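Local coordinates for protein BIFUNCTIONAL PROTEIN Proline utilization A (PutA) (Corynebacterium freiburgense, PDB 5UX5) that catalyses both steps of proline oxidation to glutamate, using an FAD-dependent proline dehydrogenase and an NAD-dependent aldehyde dehydrogenase joined in one chain, at residues E325-R339 and F444-E456. Sequence-based numbering, arbitrary orientation.
With FAD (flavin-adenine dinucleotide), chain E.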
loop_
_atom_site.group_PDB
_atom_site.type_symbol
_atom_site.label_atom_id
_atom_site.label_comp_id
_atom_site.label_asym_id
_atom_site.label_seq_id
_atom_site.Cartn_x
_atom_site.Cartn_y
_atom_site.Cartn_z
ATOM N N GLU A 325 -9.121 -28.122 3.888
ATOM C CA GLU A 325 -7.713 -28.344 3.586
ATOM C C GLU A 325 -6.857 -28.147 4.834
ATOM O O GLU A 325 -5.871 -28.860 5.052
ATOM C CB GLU A 325 -7.294 -27.421 2.452
ATOM C CG GLU A 325 -8.046 -27.699 1.169
ATOM C CD GLU A 325 -7.868 -26.609 0.150
ATOM O OE1 GLU A 325 -8.643 -25.624 0.171
ATOM O OE2 GLU A 325 -6.935 -26.731 -0.668
ATOM N N VAL A 326 -7.258 -27.215 5.684
ATOM C CA VAL A 326 -6.527 -26.931 6.904
ATOM C C VAL A 326 -6.613 -28.114 7.848
ATOM O O VAL A 326 -5.607 -28.566 8.411
ATOM C CB VAL A 326 -7.085 -25.660 7.552
ATOM C CG1 VAL A 326 -6.353 -25.403 8.831
ATOM C CG2 VAL A 326 -6.975 -24.500 6.578
ATOM N N ASP A 327 -7.832 -28.598 8.079
ATOM C CA ASP A 327 -7.997 -29.768 8.927
ATOM C C ASP A 327 -7.191 -30.946 8.393
ATOM O O ASP A 327 -6.597 -31.700 9.168
ATOM C CB ASP A 327 -9.477 -30.128 9.018
ATOM C CG ASP A 327 -10.242 -29.193 9.916
ATOM O OD1 ASP A 327 -9.626 -28.559 10.808
ATOM O OD2 ASP A 327 -11.473 -29.143 9.778
ATOM N N ALA A 328 -7.128 -31.083 7.062
ATOM C CA ALA A 328 -6.397 -32.176 6.432
ATOM C C ALA A 328 -4.902 -32.046 6.664
ATOM O O ALA A 328 -4.232 -33.021 7.028
ATOM C CB ALA A 328 -6.700 -32.217 4.935
ATOM N N ASN A 329 -4.351 -30.860 6.401
ATOM C CA ASN A 329 -2.920 -30.654 6.569
ATOM C C ASN A 329 -2.517 -30.749 8.035
ATOM O O ASN A 329 -1.400 -31.173 8.347
ATOM C CB ASN A 329 -2.523 -29.296 5.982
ATOM C CG ASN A 329 -1.019 -29.145 5.816
ATOM O OD1 ASN A 329 -0.339 -30.081 5.403
ATOM N ND2 ASN A 329 -0.498 -27.964 6.115
ATOM N N PHE A 330 -3.397 -30.332 8.946
ATOM C CA PHE A 330 -3.128 -30.514 10.364
ATOM C C PHE A 330 -2.924 -31.994 10.669
ATOM O O PHE A 330 -1.997 -32.369 11.391
ATOM C CB PHE A 330 -4.279 -29.920 11.174
ATOM C CG PHE A 330 -3.949 -29.600 12.603
ATOM C CD1 PHE A 330 -3.331 -28.411 12.938
ATOM C CD2 PHE A 330 -4.273 -30.489 13.626
ATOM C CE1 PHE A 330 -3.052 -28.116 14.274
ATOM C CE2 PHE A 330 -3.995 -30.197 14.949
ATOM C CZ PHE A 330 -3.396 -29.011 15.270
ATOM N N LEU A 331 -3.754 -32.857 10.082
ATOM C CA LEU A 331 -3.568 -34.290 10.275
ATOM C C LEU A 331 -2.334 -34.798 9.544
ATOM O O LEU A 331 -1.660 -35.707 10.035
ATOM C CB LEU A 331 -4.809 -35.051 9.823
ATOM C CG LEU A 331 -6.115 -34.792 10.575
ATOM C CD1 LEU A 331 -7.259 -35.326 9.760
ATOM C CD2 LEU A 331 -6.114 -35.533 11.861
ATOM N N ARG A 332 -2.025 -34.250 8.362
ATOM C CA ARG A 332 -0.826 -34.710 7.656
ATOM C C ARG A 332 0.440 -34.374 8.434
ATOM O O ARG A 332 1.347 -35.209 8.551
ATOM C CB ARG A 332 -0.742 -34.127 6.248
ATOM C CG ARG A 332 0.529 -34.550 5.502
ATOM C CD ARG A 332 0.562 -34.076 4.041
ATOM N NE ARG A 332 0.368 -32.628 3.952
ATOM C CZ ARG A 332 0.431 -31.898 2.836
ATOM N NH1 ARG A 332 0.686 -32.461 1.672
ATOM N NH2 ARG A 332 0.225 -30.590 2.887
ATOM N N MET A 333 0.526 -33.163 8.978
ATOM C CA MET A 333 1.741 -32.796 9.687
ATOM C C MET A 333 1.898 -33.594 10.972
ATOM O O MET A 333 3.005 -34.021 11.316
ATOM C CB MET A 333 1.771 -31.297 9.958
ATOM C CG MET A 333 1.764 -30.476 8.685
ATOM S SD MET A 333 2.434 -28.816 8.897
ATOM C CE MET A 333 1.337 -28.178 10.121
ATOM N N MET A 334 0.798 -33.808 11.683
ATOM C CA MET A 334 0.801 -34.669 12.858
ATOM C C MET A 334 1.286 -36.072 12.500
ATOM O O MET A 334 2.210 -36.614 13.124
ATOM C CB MET A 334 -0.616 -34.699 13.408
ATOM C CG MET A 334 -0.869 -35.441 14.633
ATOM S SD MET A 334 -2.641 -35.264 14.825
ATOM C CE MET A 334 -3.160 -36.254 13.464
ATOM N N ASP A 335 0.686 -36.645 11.459
ATOM C CA ASP A 335 1.022 -37.976 10.978
ATOM C C ASP A 335 2.516 -38.130 10.728
ATOM O O ASP A 335 3.120 -39.146 11.087
ATOM C CB ASP A 335 0.243 -38.191 9.680
ATOM C CG ASP A 335 0.020 -39.635 9.344
ATOM O OD1 ASP A 335 0.980 -40.439 9.406
ATOM O OD2 ASP A 335 -1.137 -39.938 8.979
ATOM N N TYR A 336 3.120 -37.137 10.085
ATOM C CA TYR A 336 4.505 -37.245 9.651
ATOM C C TYR A 336 5.461 -37.221 10.840
ATOM O O TYR A 336 6.466 -37.947 10.858
ATOM C CB TYR A 336 4.803 -36.100 8.683
ATOM C CG TYR A 336 6.238 -35.959 8.188
ATOM C CD1 TYR A 336 7.229 -35.379 8.976
ATOM C CD2 TYR A 336 6.576 -36.327 6.890
ATOM C CE1 TYR A 336 8.527 -35.235 8.505
ATOM C CE2 TYR A 336 7.864 -36.178 6.404
ATOM C CZ TYR A 336 8.841 -35.635 7.216
ATOM O OH TYR A 336 10.122 -35.495 6.715
ATOM N N ILE A 337 5.161 -36.396 11.843
ATOM C CA ILE A 337 6.169 -35.998 12.815
ATOM C C ILE A 337 6.116 -36.909 14.038
ATOM O O ILE A 337 7.134 -37.106 14.715
ATOM C CB ILE A 337 5.985 -34.506 13.185
ATOM C CG1 ILE A 337 7.289 -33.887 13.679
ATOM C CG2 ILE A 337 4.891 -34.317 14.200
ATOM C CD1 ILE A 337 8.357 -33.917 12.642
ATOM N N LEU A 338 4.941 -37.479 14.328
ATOM C CA LEU A 338 4.765 -38.382 15.471
ATOM C C LEU A 338 5.154 -39.823 15.116
ATOM O O LEU A 338 4.335 -40.744 15.089
ATOM C CB LEU A 338 3.337 -38.317 15.988
ATOM C CG LEU A 338 3.067 -37.175 16.945
ATOM C CD1 LEU A 338 1.644 -37.284 17.422
ATOM C CD2 LEU A 338 4.053 -37.219 18.112
ATOM N N ARG A 339 6.457 -40.016 14.922
ATOM C CA ARG A 339 7.085 -41.284 14.589
ATOM C C ARG A 339 8.349 -41.425 15.411
ATOM O O ARG A 339 8.905 -40.428 15.888
ATOM C CB ARG A 339 7.490 -41.374 13.119
ATOM C CG ARG A 339 6.444 -40.947 12.240
ATOM C CD ARG A 339 6.725 -41.281 10.811
ATOM N NE ARG A 339 5.476 -40.984 10.145
ATOM C CZ ARG A 339 5.063 -41.542 9.037
ATOM N NH1 ARG A 339 5.807 -42.448 8.430
ATOM N NH2 ARG A 339 3.895 -41.177 8.546
ATOM N N PHE A 444 -14.426 -34.674 10.057
ATOM C CA PHE A 444 -13.150 -35.271 10.449
ATOM C C PHE A 444 -12.804 -36.459 9.563
ATOM O O PHE A 444 -11.667 -36.574 9.090
ATOM C CB PHE A 444 -13.176 -35.694 11.923
ATOM C CG PHE A 444 -12.134 -36.729 12.276
ATOM C CD1 PHE A 444 -10.787 -36.392 12.335
ATOM C CD2 PHE A 444 -12.500 -38.053 12.530
ATOM C CE1 PHE A 444 -9.816 -37.359 12.656
ATOM C CE2 PHE A 444 -11.540 -39.034 12.848
ATOM C CZ PHE A 444 -10.202 -38.690 12.914
ATOM N N ARG A 445 -13.766 -37.364 9.348
ATOM C CA ARG A 445 -13.563 -38.476 8.423
ATOM C C ARG A 445 -13.012 -37.991 7.088
ATOM O O ARG A 445 -12.077 -38.579 6.531
ATOM C CB ARG A 445 -14.877 -39.224 8.199
ATOM C CG ARG A 445 -15.389 -40.032 9.389
ATOM C CD ARG A 445 -16.661 -40.799 9.012
ATOM N NE ARG A 445 -17.581 -40.914 10.132
ATOM C CZ ARG A 445 -17.540 -41.896 11.018
ATOM N NH1 ARG A 445 -16.617 -42.845 10.912
ATOM N NH2 ARG A 445 -18.419 -41.925 12.009
ATOM N N GLU A 446 -13.581 -36.907 6.563
ATOM C CA GLU A 446 -13.143 -36.404 5.268
ATOM C C GLU A 446 -11.716 -35.874 5.335
ATOM O O GLU A 446 -10.948 -36.029 4.377
ATOM C CB GLU A 446 -14.106 -35.323 4.770
ATOM C CG GLU A 446 -13.895 -34.923 3.302
ATOM C CD GLU A 446 -14.132 -36.078 2.329
ATOM O OE1 GLU A 446 -15.044 -36.896 2.591
ATOM O OE2 GLU A 446 -13.405 -36.178 1.309
ATOM N N SER A 447 -11.344 -35.220 6.439
ATOM C CA SER A 447 -9.986 -34.697 6.520
ATOM C C SER A 447 -8.962 -35.819 6.634
ATOM O O SER A 447 -7.818 -35.659 6.198
ATOM C CB SER A 447 -9.866 -33.729 7.690
ATOM O OG SER A 447 -10.152 -34.382 8.904
ATOM N N VAL A 448 -9.355 -36.963 7.197
ATOM C CA VAL A 448 -8.467 -38.121 7.232
ATOM C C VAL A 448 -8.163 -38.608 5.816
ATOM O O VAL A 448 -7.022 -38.974 5.498
ATOM C CB VAL A 448 -9.086 -39.232 8.107
ATOM C CG1 VAL A 448 -8.345 -40.566 7.928
ATOM C CG2 VAL A 448 -9.088 -38.809 9.564
ATOM N N ALA A 449 -9.174 -38.600 4.943
ATOM C CA ALA A 449 -8.992 -39.047 3.566
ATOM C C ALA A 449 -8.187 -38.049 2.724
ATOM O O ALA A 449 -7.443 -38.467 1.827
ATOM C CB ALA A 449 -10.355 -39.308 2.925
ATOM N N GLN A 450 -8.322 -36.736 2.973
ATOM C CA GLN A 450 -7.605 -35.770 2.150
ATOM C C GLN A 450 -6.194 -35.481 2.644
ATOM O O GLN A 450 -5.425 -34.840 1.921
ATOM C CB GLN A 450 -8.385 -34.455 2.066
ATOM C CG GLN A 450 -9.721 -34.596 1.379
ATOM C CD GLN A 450 -9.618 -35.280 0.012
ATOM O OE1 GLN A 450 -8.802 -34.902 -0.835
ATOM N NE2 GLN A 450 -10.450 -36.299 -0.198
ATOM N N ARG A 451 -5.836 -35.985 3.825
ATOM C CA ARG A 451 -4.559 -35.717 4.487
ATOM C C ARG A 451 -3.345 -35.688 3.558
ATOM O O ARG A 451 -2.548 -34.755 3.603
ATOM C CB ARG A 451 -4.395 -36.785 5.571
ATOM C CG ARG A 451 -2.997 -37.103 6.004
ATOM C CD ARG A 451 -3.025 -38.278 6.965
ATOM N NE ARG A 451 -4.124 -39.174 6.633
ATOM C CZ ARG A 451 -4.118 -40.488 6.839
ATOM N NH1 ARG A 451 -3.071 -41.084 7.389
ATOM N NH2 ARG A 451 -5.172 -41.200 6.488
ATOM N N TRP A 452 -3.180 -36.693 2.700
ATOM C CA TRP A 452 -1.996 -36.752 1.843
ATOM C C TRP A 452 -2.190 -36.071 0.498
ATOM O O TRP A 452 -1.223 -35.915 -0.250
ATOM C CB TRP A 452 -1.592 -38.211 1.599
ATOM C CG TRP A 452 -1.460 -39.029 2.859
ATOM C CD1 TRP A 452 -2.243 -40.083 3.244
ATOM C CD2 TRP A 452 -0.483 -38.859 3.896
ATOM N NE1 TRP A 452 -1.821 -40.569 4.453
ATOM C CE2 TRP A 452 -0.742 -39.835 4.875
ATOM C CE3 TRP A 452 0.581 -37.978 4.091
ATOM C CZ2 TRP A 452 0.029 -39.949 6.031
ATOM C CZ3 TRP A 452 1.333 -38.094 5.226
ATOM C CH2 TRP A 452 1.060 -39.074 6.185
ATOM N N LYS A 453 -3.415 -35.677 0.177
ATOM C CA LYS A 453 -3.753 -35.172 -1.141
ATOM C C LYS A 453 -3.749 -33.649 -1.229
ATOM O O LYS A 453 -3.631 -33.110 -2.330
ATOM C CB LYS A 453 -5.118 -35.742 -1.543
ATOM C CG LYS A 453 -5.193 -37.277 -1.322
ATOM C CD LYS A 453 -6.517 -37.907 -1.743
ATOM C CE LYS A 453 -6.295 -39.316 -2.232
ATOM N NZ LYS A 453 -6.938 -39.589 -3.560
ATOM N N VAL A 454 -3.831 -32.950 -0.097
ATOM C CA VAL A 454 -3.813 -31.491 -0.091
ATOM C C VAL A 454 -2.471 -30.974 -0.593
ATOM O O VAL A 454 -1.450 -31.668 -0.569
ATOM C CB VAL A 454 -4.112 -30.966 1.318
ATOM C CG1 VAL A 454 -5.567 -31.260 1.669
ATOM C CG2 VAL A 454 -3.139 -31.569 2.317
ATOM N N ALA A 455 -2.477 -29.740 -1.083
ATOM C CA ALA A 455 -1.272 -29.245 -1.717
ATOM C C ALA A 455 -0.174 -29.056 -0.686
ATOM O O ALA A 455 -0.413 -29.043 0.519
ATOM C CB ALA A 455 -1.525 -27.925 -2.424
ATOM N N GLU A 456 1.054 -28.911 -1.181
ATOM C CA GLU A 456 2.173 -28.594 -0.314
ATOM C C GLU A 456 3.041 -27.459 -0.818
ATOM O O GLU A 456 3.847 -26.950 -0.036
ATOM C CB GLU A 456 3.057 -29.831 -0.086
ATOM C CG GLU A 456 3.844 -30.344 -1.282
ATOM C CD GLU A 456 4.739 -31.521 -0.891
ATOM O OE1 GLU A 456 5.936 -31.297 -0.560
ATOM O OE2 GLU A 456 4.224 -32.671 -0.875
HETATM P PA FAD E . -11.110 -25.250 14.495
HETATM O O1A FAD E . -12.587 -24.735 14.397
HETATM O O2A FAD E . -10.827 -26.652 14.221
HETATM O O5B FAD E . -10.097 -24.634 13.606
HETATM C C5B FAD E . -10.255 -23.291 13.188
HETATM C C4B FAD E . -9.127 -22.948 12.233
HETATM O O4B FAD E . -9.400 -23.420 10.945
HETATM C C3B FAD E . -8.904 -21.477 12.085
HETATM O O3B FAD E . -8.160 -20.876 13.085
HETATM C C2B FAD E . -8.233 -21.394 10.761
HETATM O O2B FAD E . -6.860 -21.487 10.879
HETATM C C1B FAD E . -8.867 -22.521 9.999
HETATM N N9A FAD E . -9.918 -22.075 9.096
HETATM C C8A FAD E . -11.236 -21.802 9.433
HETATM N N7A FAD E . -11.906 -21.392 8.338
HETATM C C5A FAD E . -11.079 -21.388 7.220
HETATM C C6A FAD E . -11.249 -21.078 5.857
HETATM N N6A FAD E . -12.504 -20.616 5.288
HETATM N N1A FAD E . -10.198 -21.200 5.031
HETATM C C2A FAD E . -8.979 -21.608 5.508
HETATM N N3A FAD E . -8.783 -21.916 6.828
HETATM C C4A FAD E . -9.794 -21.820 7.699
HETATM N N1 FAD E . -2.220 -19.169 15.920
HETATM C C2 FAD E . -1.102 -18.656 15.168
HETATM O O2 FAD E . -1.321 -18.220 13.883
HETATM N N3 FAD E . 0.155 -18.552 15.778
HETATM C C4 FAD E . 0.369 -18.977 17.090
HETATM O O4 FAD E . 1.625 -18.877 17.665
HETATM C C4X FAD E . -0.740 -19.661 17.829
HETATM N N5 FAD E . -0.552 -20.260 19.069
HETATM C C5X FAD E . -1.602 -20.933 19.709
HETATM C C6 FAD E . -1.420 -21.538 20.967
HETATM C C7 FAD E . -2.487 -22.191 21.574
HETATM C C7M FAD E . -2.327 -22.838 22.919
HETATM C C8 FAD E . -3.709 -22.274 20.957
HETATM C C8M FAD E . -4.850 -22.980 21.614
HETATM C C9 FAD E . -3.896 -21.678 19.718
HETATM C C9A FAD E . -2.850 -21.017 19.102
HETATM N N10 FAD E . -3.077 -20.434 17.822
HETATM C C10 FAD E . -2.030 -19.749 17.168
HETATM C "C1'" FAD E . -4.420 -20.492 17.216
HETATM C "C2'" FAD E . -4.663 -21.567 16.191
HETATM O "O2'" FAD E . -3.911 -21.283 15.067
HETATM C "C3'" FAD E . -6.180 -21.594 15.906
HETATM O "O3'" FAD E . -6.527 -20.387 15.348
HETATM C "C4'" FAD E . -7.131 -21.843 17.083
HETATM O "O4'" FAD E . -6.552 -22.553 18.118
HETATM C "C5'" FAD E . -8.490 -22.449 16.665
HETATM O "O5'" FAD E . -8.433 -23.557 15.774
HETATM P P FAD E . -8.873 -25.067 16.165
HETATM O O1P FAD E . -7.872 -26.237 15.831
HETATM O O2P FAD E . -9.285 -24.807 17.665
HETATM O O3P FAD E . -10.450 -25.218 15.819
#
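In the proline dehydrogenase barrel, outer helix 323-337 is crossed by the end of helix 438-450 and the chain that follows it. The axes of 325-337 and 444-450 come within 7.8 Å, at 59°, and A328 packs against S447. CD1 of L331 lies 3.7 Å from CB of S447 and also touches CG2 of V448. CB of A328 meets CG1 of V454 at 3.6 Å.

R332 reaches along the segment that leaves the second helix. Its CG is anti to the backbone N and the chain bends at chi3, bringing the guanidinium to A455. NH2 donates to A455 O at 2.9 Å, from above the carbonyl plane. NE and NH2 both grip N329 OD1 side-on; with the A455 bond this holds the group's rotation. CG2 of V454 sits over the centre of one face.

Further along, NH1 of R451 makes a salt bridge to D335 OD2 at 2.8 Å. The carboxylate and guanidinium planes differ by 21°. NE of R451 also bonds V448 O (3.1 Å). The D335 carboxylate also packs against the six-membered part of W452, planes 62° apart.

Outside the pair, R451 probably joins E18 of helix 16-31, its NH2 being less surely placed, and D335 joins R367 of helix 354-367. F272 of helix 271-287 makes a cation-pi contact with R332. V326 CG2 touches the FAD adenine, and K299, G300 and A301, just after strand 293-298, also bind FAD.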